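Local coordinates for solute-binding protein (Thermoactinomyces vulgaris, PDB 2ZYO) that binds maltodextrins such as maltotetraose and probably delivers them for uptake across the cell membrane, at residues D109-Y117 with G347-E355. Numbering follows the deposited sequence.
Sequences DVAMKALTY and GVPMPSIPE
Gly347 O meets Val110 CG1 at 3.6 Å, where the chain enters strand 348-349 of a periplasmic-binding-protein type fold. That strand runs parallel to strand 278-287, and helix 109-114 packs against both. With chi1 at -176°, Val110 CG1 points opposite the backbone N, and this turn brings it close to Gly347 O. Val110 CG1 also reaches Pro349 CD at 3.7 Å, the two side chains crossing at about a right angle. Pro349 CB touches Ala114 CB at 3.8 Å. The proline ring thus spans Val110 and Ala114, four residues apart. His82 touches both Ala114 and Pro349. No direct hydrogen bond joins 109-117 to 347-355; a water does so instead. The water accepts from Ser352 OG at 2.6 Å and donates to Ala114 O and Thr116 O. Ser352 OG also sits at the edge of the Tyr117 ring, in its plane, 3.5 Å from CD1. Ile353 CG2 lies 3.9 Å from Tyr117 CE1. Replacing Tyr117 by alanine would remove the ring and is likely to leave a gap beside Ser352, with Ile353 and Pro354 losing their partner from 109-117. At the far end of this ring, Tyr117 OH rests 3.4 Å from Pro354 CD.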
loop_
_atom_site.group_PDB
_atom_site.type_symbol
_atom_site.label_atom_id
_atom_site.label_comp_id
_atom_site.label_asym_id
_atom_site.label_seq_id
_atom_site.Cartn_x
_atom_site.Cartn_y
_atom_site.Cartn_z
ATOM N N ASP A 109 -9.155 -2.665 11.570
ATOM C CA ASP A 109 -8.473 -3.849 12.101
ATOM C C ASP A 109 -7.320 -4.326 11.217
ATOM O O ASP A 109 -6.262 -4.704 11.722
ATOM C CB ASP A 109 -9.470 -4.994 12.328
ATOM C CG ASP A 109 -10.402 -4.750 13.513
ATOM O OD1 ASP A 109 -10.325 -3.680 14.157
ATOM O OD2 ASP A 109 -11.225 -5.648 13.803
ATOM N N VAL A 110 -7.528 -4.300 9.903
ATOM C CA VAL A 110 -6.517 -4.762 8.949
ATOM C C VAL A 110 -5.344 -3.775 8.849
ATOM O O VAL A 110 -4.188 -4.187 8.715
ATOM C CB VAL A 110 -7.136 -5.061 7.557
ATOM C CG1 VAL A 110 -6.096 -5.625 6.605
ATOM C CG2 VAL A 110 -8.292 -6.042 7.692
ATOM N N ALA A 111 -5.644 -2.480 8.940
ATOM C CA ALA A 111 -4.609 -1.448 8.952
ATOM C C ALA A 111 -3.708 -1.577 10.182
ATOM O O ALA A 111 -2.501 -1.343 10.107
ATOM C CB ALA A 111 -5.236 -0.063 8.896
ATOM N N MET A 112 -4.302 -1.958 11.311
ATOM C CA MET A 112 -3.543 -2.144 12.545
ATOM C C MET A 112 -2.633 -3.366 12.481
ATOM O O MET A 112 -1.540 -3.357 13.042
ATOM C CB MET A 112 -4.473 -2.222 13.758
ATOM C CG MET A 112 -5.165 -0.903 14.101
ATOM S SD MET A 112 -4.047 0.515 14.214
ATOM C CE MET A 112 -3.125 0.110 15.693
ATOM N N LYS A 113 -3.084 -4.407 11.784
ATOM C CA LYS A 113 -2.262 -5.596 11.556
ATOM C C LYS A 113 -0.993 -5.243 10.783
ATOM O O LYS A 113 0.074 -5.797 11.048
ATOM C CB LYS A 113 -3.054 -6.677 10.819
ATOM C CG LYS A 113 -4.152 -7.319 11.651
ATOM C CD LYS A 113 -4.831 -8.450 10.890
ATOM C CE LYS A 113 -6.130 -8.882 11.563
ATOM N NZ LYS A 113 -5.930 -9.370 12.960
ATOM N N ALA A 114 -1.116 -4.307 9.842
ATOM C CA ALA A 114 0.021 -3.846 9.046
ATOM C C ALA A 114 1.106 -3.187 9.895
ATOM O O ALA A 114 2.274 -3.188 9.513
ATOM C CB ALA A 114 -0.442 -2.895 7.953
ATOM N N LEU A 115 0.718 -2.638 11.044
ATOM C CA LEU A 115 1.658 -1.927 11.912
ATOM C C LEU A 115 2.104 -2.762 13.114
ATOM O O LEU A 115 2.810 -2.273 14.000
ATOM C CB LEU A 115 1.073 -0.578 12.354
ATOM C CG LEU A 115 0.620 0.377 11.241
ATOM C CD1 LEU A 115 0.199 1.710 11.830
ATOM C CD2 LEU A 115 1.700 0.580 10.172
ATOM N N THR A 116 1.688 -4.025 13.122
ATOM C CA THR A 116 2.077 -4.982 14.148
ATOM C C THR A 116 3.187 -5.872 13.598
ATOM O O THR A 116 3.159 -6.261 12.427
ATOM C CB THR A 116 0.865 -5.830 14.599
ATOM O OG1 THR A 116 -0.154 -4.962 15.109
ATOM C CG2 THR A 116 1.252 -6.830 15.683
ATOM N N TYR A 117 4.171 -6.173 14.443
ATOM C CA TYR A 117 5.304 -7.005 14.051
ATOM C C TYR A 117 5.838 -7.789 15.243
ATOM O O TYR A 117 6.127 -7.214 16.291
ATOM C CB TYR A 117 6.413 -6.144 13.444
ATOM C CG TYR A 117 7.379 -6.932 12.597
ATOM C CD1 TYR A 117 7.133 -7.132 11.240
ATOM C CD2 TYR A 117 8.533 -7.485 13.150
ATOM C CE1 TYR A 117 8.009 -7.859 10.454
ATOM C CE2 TYR A 117 9.421 -8.215 12.369
ATOM C CZ TYR A 117 9.150 -8.400 11.024
ATOM O OH TYR A 117 10.021 -9.118 10.240
ATOM N N GLY A 347 -8.846 -6.003 1.482
ATOM C CA GLY A 347 -7.454 -6.319 1.188
ATOM C C GLY A 347 -6.669 -6.888 2.353
ATOM O O GLY A 347 -7.189 -7.028 3.465
ATOM N N VAL A 348 -5.412 -7.230 2.085
ATOM C CA VAL A 348 -4.498 -7.731 3.110
ATOM C C VAL A 348 -3.185 -6.950 3.068
ATOM O O VAL A 348 -2.756 -6.516 1.996
ATOM C CB VAL A 348 -4.230 -9.259 2.979
ATOM C CG1 VAL A 348 -5.478 -10.063 3.340
ATOM C CG2 VAL A 348 -3.726 -9.615 1.588
ATOM N N PRO A 349 -2.548 -6.756 4.235
ATOM C CA PRO A 349 -1.329 -5.954 4.260
ATOM C C PRO A 349 -0.208 -6.592 3.449
ATOM O O PRO A 349 -0.027 -7.811 3.494
ATOM C CB PRO A 349 -0.955 -5.927 5.748
ATOM C CG PRO A 349 -2.217 -6.273 6.474
ATOM C CD PRO A 349 -2.907 -7.245 5.578
ATOM N N MET A 350 0.526 -5.776 2.696
ATOM C CA MET A 350 1.755 -6.247 2.072
ATOM C C MET A 350 2.655 -6.813 3.165
ATOM O O MET A 350 2.787 -6.202 4.230
ATOM C CB MET A 350 2.476 -5.113 1.353
ATOM C CG MET A 350 1.961 -4.834 -0.041
ATOM S SD MET A 350 2.888 -3.531 -0.860
ATOM C CE MET A 350 2.421 -2.131 0.134
ATOM N N PRO A 351 3.259 -7.993 2.920
ATOM C CA PRO A 351 4.203 -8.556 3.883
ATOM C C PRO A 351 5.273 -7.537 4.262
ATOM O O PRO A 351 5.795 -6.833 3.392
ATOM C CB PRO A 351 4.819 -9.727 3.114
ATOM C CG PRO A 351 3.739 -10.150 2.176
ATOM C CD PRO A 351 3.082 -8.870 1.747
ATOM N N SER A 352 5.577 -7.454 5.554
ATOM C CA SER A 352 6.511 -6.456 6.065
ATOM C C SER A 352 7.843 -7.052 6.521
ATOM O O SER A 352 8.736 -6.320 6.949
ATOM C CB SER A 352 5.870 -5.662 7.207
ATOM O OG SER A 352 5.489 -6.521 8.264
ATOM N N ILE A 353 7.976 -8.373 6.430
ATOM C CA ILE A 353 9.236 -9.039 6.777
ATOM C C ILE A 353 10.332 -8.671 5.766
ATOM O O ILE A 353 10.028 -8.425 4.596
ATOM C CB ILE A 353 9.079 -10.583 6.919
ATOM C CG1 ILE A 353 8.693 -11.240 5.584
ATOM C CG2 ILE A 353 8.067 -10.915 8.018
ATOM C CD1 ILE A 353 8.899 -12.751 5.557
ATOM N N PRO A 354 11.604 -8.605 6.216
ATOM C CA PRO A 354 12.689 -8.189 5.318
ATOM C C PRO A 354 12.777 -9.021 4.037
ATOM O O PRO A 354 13.129 -8.491 2.980
ATOM C CB PRO A 354 13.946 -8.391 6.171
ATOM C CG PRO A 354 13.469 -8.260 7.572
ATOM C CD PRO A 354 12.104 -8.886 7.576
ATOM N N GLU A 355 12.436 -10.302 4.137
ATOM C CA GLU A 355 12.515 -11.229 3.008
ATOM C C GLU A 355 11.618 -10.861 1.822
ATOM O O GLU A 355 11.904 -11.247 0.689
ATOM C CB GLU A 355 12.237 -12.660 3.469
ATOM C CG GLU A 355 13.336 -13.247 4.352
ATOM C CD GLU A 355 13.245 -12.821 5.813
ATOM O OE1 GLU A 355 12.220 -12.228 6.220
ATOM O OE2 GLU A 355 14.210 -13.087 6.560
HETATM O O HOH W 1 3.371 -5.575 9.409
#